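Local coordinates for UDP-4-amino-4,6-dideoxy-N-acetyl-beta-L-altrosamine transaminase (Helicobacter pylori, PDB 2FNU), which transfers an amino group from glutamate to a UDP-linked 4-keto sugar with pyridoxal phosphate, the second step in making pseudaminic acid for flagellin, at residues 77-82 and 124-129; 149-154 and 170-175. All coordinates share one frame; numbering follows the deposited sequence.

Contact 1: 77-82 and 124-129; sequences IITTPI and AIVSVD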
loop_
_atom_site.group_PDB
_atom_site.type_symbol
_atom_site.label_atom_id
_atom_site.label_comp_id
_atom_site.label_asym_id
_atom_site.label_seq_id
_atom_site.Cartn_x
_atom_site.Cartn_y
_atom_site.Cartn_z
ATOM N N ILE B 77 -22.932 9.405 2.181
ATOM C CA ILE B 77 -22.985 7.989 1.852
ATOM C C ILE B 77 -23.492 7.236 3.060
ATOM O O ILE B 77 -22.942 7.377 4.143
ATOM C CB ILE B 77 -21.611 7.457 1.375
ATOM C CG1 ILE B 77 -21.333 8.000 -0.041
ATOM C CG2 ILE B 77 -21.582 5.921 1.391
ATOM C CD1 ILE B 77 -20.057 7.513 -0.723
ATOM N N ILE B 78 -24.557 6.463 2.864
ATOM C CA ILE B 78 -25.130 5.688 3.953
ATOM C C ILE B 78 -24.290 4.444 4.138
ATOM O O ILE B 78 -23.916 3.783 3.171
ATOM C CB ILE B 78 -26.584 5.286 3.620
ATOM C CG1 ILE B 78 -27.462 6.534 3.577
ATOM C CG2 ILE B 78 -27.118 4.337 4.651
ATOM C CD1 ILE B 78 -28.794 6.279 2.851
ATOM N N THR B 79 -24.008 4.112 5.396
ATOM C CA THR B 79 -23.233 2.900 5.680
ATOM C C THR B 79 -23.550 2.348 7.064
ATOM O O THR B 79 -24.441 2.848 7.756
ATOM C CB THR B 79 -21.703 3.148 5.473
ATOM O OG1 THR B 79 -20.998 1.898 5.518
ATOM C CG2 THR B 79 -21.160 4.114 6.516
ATOM N N THR B 80 -22.843 1.297 7.449
ATOM C CA THR B 80 -23.076 0.648 8.741
ATOM C C THR B 80 -22.056 1.103 9.781
ATOM O O THR B 80 -20.873 1.290 9.450
ATOM C CB THR B 80 -22.985 -0.884 8.618
ATOM O OG1 THR B 80 -23.130 -1.478 9.923
ATOM C CG2 THR B 80 -21.651 -1.332 7.958
ATOM N N PRO B 81 -22.501 1.264 11.040
ATOM C CA PRO B 81 -21.550 1.575 12.102
ATOM C C PRO B 81 -20.825 0.333 12.623
ATOM O O PRO B 81 -19.887 0.474 13.390
ATOM C CB PRO B 81 -22.449 2.159 13.202
ATOM C CG PRO B 81 -23.749 1.431 13.046
ATOM C CD PRO B 81 -23.893 1.216 11.530
ATOM N N ILE B 82 -21.296 -0.858 12.240
ATOM C CA ILE B 82 -20.663 -2.120 12.672
ATOM C C ILE B 82 -19.794 -2.638 11.538
ATOM O O ILE B 82 -20.191 -3.505 10.748
ATOM C CB ILE B 82 -21.703 -3.169 13.176
ATOM C CG1 ILE B 82 -22.499 -2.595 14.358
ATOM C CG2 ILE B 82 -21.016 -4.462 13.633
ATOM C CD1 ILE B 82 -21.619 -2.141 15.564
ATOM N N ALA B 124 -24.540 7.246 -2.356
ATOM C CA ALA B 124 -24.337 5.803 -2.418
ATOM C C ALA B 124 -24.704 5.166 -1.100
ATOM O O ALA B 124 -24.879 5.877 -0.096
ATOM C CB ALA B 124 -22.845 5.489 -2.732
ATOM N N ILE B 125 -24.787 3.835 -1.117
ATOM C CA ILE B 125 -24.900 3.048 0.114
ATOM C C ILE B 125 -23.720 2.070 0.135
ATOM O O ILE B 125 -23.484 1.399 -0.872
ATOM C CB ILE B 125 -26.240 2.283 0.189
ATOM C CG1 ILE B 125 -27.408 3.286 0.131
ATOM C CG2 ILE B 125 -26.303 1.400 1.453
ATOM C CD1 ILE B 125 -28.789 2.639 0.216
ATOM N N VAL B 126 -22.988 2.005 1.256
ATOM C CA VAL B 126 -21.910 1.015 1.406
ATOM C C VAL B 126 -22.323 0.019 2.493
ATOM O O VAL B 126 -22.414 0.391 3.665
ATOM C CB VAL B 126 -20.562 1.669 1.819
ATOM C CG1 VAL B 126 -19.502 0.578 2.107
ATOM C CG2 VAL B 126 -20.077 2.627 0.731
ATOM N N SER B 127 -22.588 -1.226 2.097
ATOM C CA SER B 127 -22.896 -2.289 3.053
ATOM C C SER B 127 -21.638 -3.113 3.339
ATOM O O SER B 127 -20.658 -3.042 2.587
ATOM C CB SER B 127 -24.008 -3.205 2.518
ATOM O OG SER B 127 -23.633 -3.763 1.259
ATOM N N VAL B 128 -21.702 -3.896 4.410
ATOM C CA VAL B 128 -20.620 -4.797 4.812
ATOM C C VAL B 128 -21.213 -6.181 5.080
ATOM O O VAL B 128 -22.228 -6.306 5.785
ATOM C CB VAL B 128 -19.973 -4.296 6.119
ATOM C CG1 VAL B 128 -18.959 -5.317 6.679
ATOM C CG2 VAL B 128 -19.298 -2.952 5.860
ATOM N N ASP B 129 -20.580 -7.224 4.543
ATOM C CA ASP B 129 -21.044 -8.590 4.792
ATOM C C ASP B 129 -20.387 -9.027 6.092
ATOM O O ASP B 129 -19.278 -9.574 6.102
ATOM C CB ASP B 129 -20.656 -9.489 3.625
ATOM C CG ASP B 129 -21.231 -9.003 2.311
ATOM O OD1 ASP B 129 -22.421 -8.596 2.287
ATOM O OD2 ASP B 129 -20.492 -8.996 1.309
#
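Ile-78 O is held twice from segment 124-129: a hydrogen bond from Val-126 N (2.8 Å), nearly straight at 166° and close to the C=O axis, and a CA-H...O contact from Ile-125 CA at 3.3 Å. Toward the same strand Ile-78 also gives its N-H to Ala-124 O (3.0 Å), in the carbonyl plane, so one residue of strand 77-79 makes both backbone bonds to parallel strand 124-128. The next link is a side chain. Thr-80 N lies 3.9 Å from Val-126 O, and Thr-79 OG1, anti to its own backbone N (chi1 -170°), donates to that oxygen at 2.8 Å from above the carbonyl plane. Ile-77 CG2 meets Val-126 CG2 at 3.7 Å, crossing obliquely on the face packed by helix 86-93, while Ile-78 and Ile-125 share the opposite face. Past the strand end, Thr-80 CG2 abuts Val-128 CG2 at 3.5 Å, almost at right angles, and Thr-80 OG1 turns to accept from Ile-82 N in an ST turn. In this buried setting the Thr-79 hydroxyl stands in for a main-chain N-H, satisfying Val-126 O just where segment 77-82 diverges from strand 124-128.

Contact 2: 149-154 and 170-175; sequences LSFLSD and GFALAS. With PMP (4'-deoxy-4'-aminopyridoxal-5'-phosphate), chain E.
The side chain of Phe-151 leaves strand 150-154 with CG anti to the backbone N (chi1 173°), and from CB onward its ring is carried over Ala-172. CG sits 3.8 Å from Ala-172 CB; CD1 meets Ala-172 CA at 3.6 Å; CE1 passes obliquely by Phe-171 O; CD2, CE2 and the tip CZ all face the Ala-172 methyl. That methyl is thus set over the middle of the ring face, 3.7 Å from the centroid and only 9° off the normal, a CH-pi contact. Val-140, Gln-141 and Cys-144 of helix 137-146 also touch the Phe-151 side chain, and Gln-141 NE2 donates to Phe-171 O, tying the loop to the same helix. The Ala-172 methyl also presses on Phe-151 O at 3.2 Å. This oxygen accepts from Leu-173 N (2.8 Å), near the C=O axis but with a bent N-H...O angle of 138°. Two residues on, Ser-153 N donates to Ala-174 O at 3.1 Å, and Ser-153 pairs in parallel with Ser-175. Leu-152 and Leu-173 run side by side, CD2 to CD2. Ser-153 CB lies 3.5 Å from Ser-175 OG, while Ser-153 OG bonds to Ser-155 OG. At the C-terminal end of its strand Asp-154 points away from segment 170-175, and its OD1 comes within 2.7 Å of N1 of PMP. A carboxylate at the pyridine nitrogen, probably favouring its protonated form, on a strand end of the central, mostly parallel sheet is the hallmark of fold-type I PLP aminotransferases.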
loop_
_atom_site.group_PDB
_atom_site.type_symbol
_atom_site.label_atom_id
_atom_site.label_comp_id
_atom_site.label_asym_id
_atom_site.label_seq_id
_atom_site.Cartn_x
_atom_site.Cartn_y
_atom_site.Cartn_z
ATOM N N LEU B 149 -28.715 5.830 -6.604
ATOM C CA LEU B 149 -27.500 5.745 -5.790
ATOM C C LEU B 149 -26.655 4.584 -6.268
ATOM O O LEU B 149 -27.178 3.608 -6.802
ATOM C CB LEU B 149 -27.856 5.465 -4.331
ATOM C CG LEU B 149 -28.972 6.289 -3.696
ATOM C CD1 LEU B 149 -29.242 5.821 -2.259
ATOM C CD2 LEU B 149 -28.620 7.759 -3.741
ATOM N N SER B 150 -25.344 4.673 -6.024
ATOM C CA SER B 150 -24.467 3.535 -6.265
ATOM C C SER B 150 -24.477 2.605 -5.067
ATOM O O SER B 150 -24.386 3.059 -3.923
ATOM C CB SER B 150 -23.037 4.011 -6.503
ATOM O OG SER B 150 -22.965 4.786 -7.689
ATOM N N PHE B 151 -24.583 1.307 -5.354
ATOM C CA PHE B 151 -24.451 0.248 -4.336
ATOM C C PHE B 151 -22.989 -0.195 -4.320
ATOM O O PHE B 151 -22.497 -0.739 -5.308
ATOM C CB PHE B 151 -25.404 -0.906 -4.701
ATOM C CG PHE B 151 -25.287 -2.147 -3.847
ATOM C CD1 PHE B 151 -25.786 -3.352 -4.328
ATOM C CD2 PHE B 151 -24.739 -2.119 -2.566
ATOM C CE1 PHE B 151 -25.704 -4.528 -3.566
ATOM C CE2 PHE B 151 -24.654 -3.302 -1.804
ATOM C CZ PHE B 151 -25.147 -4.495 -2.315
ATOM N N LEU B 152 -22.301 0.063 -3.207
ATOM C CA LEU B 152 -20.908 -0.361 -3.035
ATOM C C LEU B 152 -20.868 -1.373 -1.895
ATOM O O LEU B 152 -21.570 -1.222 -0.901
ATOM C CB LEU B 152 -19.993 0.828 -2.712
ATOM C CG LEU B 152 -20.113 2.042 -3.647
ATOM C CD1 LEU B 152 -19.264 3.213 -3.157
ATOM C CD2 LEU B 152 -19.737 1.636 -5.069
ATOM N N SER B 153 -20.072 -2.428 -2.053
ATOM C CA SER B 153 -20.077 -3.514 -1.069
ATOM C C SER B 153 -18.685 -3.734 -0.475
ATOM O O SER B 153 -17.767 -4.097 -1.213
ATOM C CB SER B 153 -20.544 -4.810 -1.736
ATOM O OG SER B 153 -20.624 -5.902 -0.805
ATOM N N ASP B 154 -18.532 -3.498 0.830
ATOM C CA ASP B 154 -17.317 -3.912 1.531
ATOM C C ASP B 154 -17.480 -5.379 1.932
ATOM O O ASP B 154 -18.018 -5.709 3.002
ATOM C CB ASP B 154 -17.025 -3.011 2.744
ATOM C CG ASP B 154 -15.726 -3.392 3.425
ATOM O OD1 ASP B 154 -15.277 -2.646 4.312
ATOM O OD2 ASP B 154 -15.147 -4.447 3.039
ATOM N N GLY B 170 -20.462 -9.877 -7.335
ATOM C CA GLY B 170 -21.009 -9.334 -8.567
ATOM C C GLY B 170 -22.299 -8.560 -8.393
ATOM O O GLY B 170 -22.863 -8.078 -9.383
ATOM N N PHE B 171 -22.754 -8.405 -7.146
ATOM C CA PHE B 171 -24.080 -7.820 -6.893
ATOM C C PHE B 171 -24.120 -6.298 -6.884
ATOM O O PHE B 171 -25.166 -5.689 -7.143
ATOM C CB PHE B 171 -24.651 -8.304 -5.562
ATOM C CG PHE B 171 -24.792 -9.796 -5.454
ATOM C CD1 PHE B 171 -24.137 -10.489 -4.447
ATOM C CD2 PHE B 171 -25.601 -10.502 -6.339
ATOM C CE1 PHE B 171 -24.250 -11.876 -4.329
ATOM C CE2 PHE B 171 -25.739 -11.893 -6.222
ATOM C CZ PHE B 171 -25.066 -12.577 -5.220
ATOM N N ALA B 172 -23.007 -5.688 -6.509
ATOM C CA ALA B 172 -22.944 -4.252 -6.326
ATOM C C ALA B 172 -22.251 -3.622 -7.536
ATOM O O ALA B 172 -21.719 -4.330 -8.399
ATOM C CB ALA B 172 -22.164 -3.950 -5.059
ATOM N N LEU B 173 -22.246 -2.291 -7.610
ATOM C CA LEU B 173 -21.459 -1.619 -8.639
ATOM C C LEU B 173 -20.024 -2.141 -8.590
ATOM O O LEU B 173 -19.412 -2.441 -9.629
ATOM C CB LEU B 173 -21.489 -0.103 -8.434
ATOM C CG LEU B 173 -20.562 0.664 -9.373
ATOM C CD1 LEU B 173 -20.916 0.401 -10.863
ATOM C CD2 LEU B 173 -20.596 2.149 -9.068
ATOM N N ALA B 174 -19.496 -2.255 -7.374
ATOM C CA ALA B 174 -18.204 -2.894 -7.170
ATOM C C ALA B 174 -18.157 -3.413 -5.747
ATOM O O ALA B 174 -18.870 -2.893 -4.875
ATOM C CB ALA B 174 -17.074 -1.901 -7.417
ATOM N N SER B 175 -17.304 -4.412 -5.527
ATOM C CA SER B 175 -17.152 -5.030 -4.216
ATOM C C SER B 175 -15.677 -5.147 -3.854
ATOM O O SER B 175 -14.835 -5.350 -4.725
ATOM C CB SER B 175 -17.781 -6.422 -4.216
ATOM O OG SER B 175 -19.163 -6.356 -4.587
HETATM N N1 PMP E . -13.269 -3.618 5.819
HETATM C C2 PMP E . -13.518 -4.600 6.742
HETATM C C2A PMP E . -14.948 -5.036 6.967
HETATM C C3 PMP E . -12.446 -5.176 7.437
HETATM O O3 PMP E . -12.666 -6.179 8.337
HETATM C C4 PMP E . -11.121 -4.734 7.208
HETATM C C4A PMP E . -9.954 -5.275 8.006
HETATM N N4A PMP E . -10.320 -5.615 9.363
HETATM C C5 PMP E . -10.894 -3.775 6.215
HETATM C C6 PMP E . -11.980 -3.279 5.497
HETATM C C5A PMP E . -9.497 -3.281 5.883
HETATM O O4P PMP E . -8.867 -4.305 5.135
HETATM P P PMP E . -7.255 -4.365 5.061
HETATM O O1P PMP E . -6.797 -4.893 6.401
HETATM O O2P PMP E . -6.960 -5.361 3.980
HETATM O O3P PMP E . -6.720 -2.998 4.733
#

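How the contacts relate
Contacts 1 and 2 are neighbouring parts of one central sheet, their centres about 10 Å apart, in which strand 122-128 runs between 76-79 and 150-154. The join is main-chain: Leu-152 N lies 2.9 Å from Ile-125 O and Asp-154 N 2.8 Å from Ser-127 O, both probable hydrogen bonds. Ser-127 OG also packs against Phe-151 CE2 at 3.3 Å. The central strands of the two contacts, 122-128 and 150-154, both end at the cofactor. Val-128, from contact 1, touches Asp-154 of contact 2, and its side chain lies about 4 Å from the nearest part of PMP. Thr-87 bridges them further, packing on Thr-79 and Val-126 while hydrogen-bonding Asp-154 OD1, a second-shell hold on that carboxylate.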